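Local structure of SPbeta prophage-derived uncharacterized protein YonK (Bacillus subtilis, 2H4O) at residues T26-A29 with E30-Y33. The protein is of unknown function, is encoded by the SPbeta prophage of Bacillus subtilis and assembles into an octamer. Numbering follows the deposited sequence.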
loop_
_atom_site.group_PDB
_atom_site.type_symbol
_atom_site.label_atom_id
_atom_site.label_comp_id
_atom_site.label_asym_id
_atom_site.label_seq_id
_atom_site.Cartn_x
_atom_site.Cartn_y
_atom_site.Cartn_z
ATOM N N THR A 26 -7.870 22.736 10.599
ATOM C CA THR A 26 -8.658 21.589 11.083
ATOM C C THR A 26 -10.100 22.028 11.267
ATOM O O THR A 26 -10.432 23.204 11.091
ATOM C CB THR A 26 -8.199 21.055 12.475
ATOM O OG1 THR A 26 -6.855 20.578 12.416
ATOM C CG2 THR A 26 -9.073 19.890 12.913
ATOM N N LYS A 27 -10.943 21.069 11.635
ATOM C CA LYS A 27 -12.369 21.292 11.879
ATOM C C LYS A 27 -12.596 22.010 13.221
ATOM O O LYS A 27 -13.740 22.235 13.638
ATOM C CB LYS A 27 -13.103 19.942 11.888
ATOM C CG LYS A 27 -14.643 20.011 11.892
ATOM C CD LYS A 27 -15.265 18.612 11.686
ATOM C CE LYS A 27 -14.619 17.886 10.493
ATOM N NZ LYS A 27 -14.632 18.700 9.240
ATOM N N GLU A 28 -11.498 22.365 13.886
ATOM C CA GLU A 28 -11.547 23.042 15.176
ATOM C C GLU A 28 -10.717 24.316 15.128
ATOM O O GLU A 28 -11.256 25.438 15.093
ATOM C CB GLU A 28 -11.003 22.118 16.273
ATOM C CG GLU A 28 -10.580 20.722 15.769
ATOM C CD GLU A 28 -10.103 19.799 16.894
ATOM O OE1 GLU A 28 -10.822 19.703 17.919
ATOM O OE2 GLU A 28 -9.019 19.167 16.750
ATOM N N ALA A 29 -9.401 24.136 15.102
ATOM C CA ALA A 29 -8.487 25.267 15.080
ATOM C C ALA A 29 -7.714 25.431 13.772
ATOM O O ALA A 29 -7.992 24.774 12.768
ATOM C CB ALA A 29 -7.507 25.135 16.240
ATOM N N GLU A 30 -6.748 26.342 13.818
ATOM C CA GLU A 30 -5.853 26.640 12.712
ATOM C C GLU A 30 -4.428 26.579 13.266
ATOM O O GLU A 30 -3.908 27.568 13.778
ATOM C CB GLU A 30 -6.125 28.029 12.145
ATOM C CG GLU A 30 -5.430 28.295 10.828
ATOM C CD GLU A 30 -5.196 29.773 10.547
ATOM O OE1 GLU A 30 -4.306 30.377 11.203
ATOM O OE2 GLU A 30 -5.899 30.327 9.679
ATOM N N TYR A 31 -3.820 25.398 13.160
ATOM C CA TYR A 31 -2.463 25.127 13.632
ATOM C C TYR A 31 -1.377 25.616 12.675
ATOM O O TYR A 31 -1.544 25.585 11.472
ATOM C CB TYR A 31 -2.295 23.628 13.858
ATOM C CG TYR A 31 -3.318 23.059 14.810
ATOM C CD1 TYR A 31 -3.151 23.131 16.197
ATOM C CD2 TYR A 31 -4.495 22.508 14.325
ATOM C CE1 TYR A 31 -4.142 22.675 17.076
ATOM C CE2 TYR A 31 -5.491 22.044 15.192
ATOM C CZ TYR A 31 -5.309 22.132 16.564
ATOM O OH TYR A 31 -6.306 21.670 17.388
ATOM N N THR A 32 -0.262 26.078 13.226
ATOM C CA THR A 32 0.834 26.577 12.421
ATOM C C THR A 32 2.112 25.927 12.878
ATOM O O THR A 32 2.468 25.994 14.043
ATOM C CB THR A 32 0.986 28.074 12.560
ATOM O OG1 THR A 32 -0.142 28.715 11.967
ATOM C CG2 THR A 32 2.262 28.546 11.900
ATOM N N TYR A 33 2.793 25.279 11.948
ATOM C CA TYR A 33 4.030 24.588 12.256
ATOM C C TYR A 33 5.125 25.326 11.500
ATOM O O TYR A 33 4.889 25.839 10.411
ATOM C CB TYR A 33 3.948 23.125 11.763
ATOM C CG TYR A 33 2.708 22.364 12.197
ATOM C CD1 TYR A 33 2.618 21.787 13.464
ATOM C CD2 TYR A 33 1.614 22.253 11.353
ATOM C CE1 TYR A 33 1.468 21.123 13.871
ATOM C CE2 TYR A 33 0.470 21.595 11.747
ATOM C CZ TYR A 33 0.402 21.025 13.002
ATOM O OH TYR A 33 -0.721 20.297 13.352
#
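Tyr31 folds back against the turn that precedes it and touches Thr26, Glu28 and Ala29. From CB, with chi1 at -56°, CG points away from the Tyr31 carbonyl, and the ring swings back beside residues 26-29. The first ring atom to meet the bend is CD2 of Tyr31, 3.6 Å from OG1 of Thr26. The next atom, CE2 of Tyr31, lies 3.4 Å from the same OG1 of Thr26. Thr26 lies at the ring edge, with its CB in the ring plane. CZ of Tyr31 is 3.7 Å from CB of Ala29. CE2 and OH of Tyr31 are each 3.8 Å from that CB of Ala29. CB of Ala29 lies over one ring face, 4.1 Å from the centroid of the Tyr31 ring and 27° off its normal, a CH-pi contact. At the tip, OH of Tyr31 approaches OE2 of Glu28 at 3.7 Å, too far for a hydrogen bond. The carboxylate and ring planes are turned 61° apart.

The bend is the turn of a beta hairpin. It joins strand 21-25 to strand 30-34, antiparallel neighbours in a sheet of three strands within this chain. Backbone bonds from Thr32 reach a second subunit. A weak backbone bond, Thr26 N to Ala29 O at 3.0 Å, spans the bend. Further along, Tyr33 pairs through its backbone with Val22. In the octamer, Val62 of the second subunit packs on Ala29 and Val59 of that subunit on Tyr31.

The chemistry is mainly van der Waals and CH-pi contact. Ala29 gives apolar contact over one face, and Val59 of the second subunit adds packing. The Thr26 and Glu28 oxygens come near without bonding to Tyr31. The ring is therefore probably held beside the turn by apolar packing more than by polar bonds.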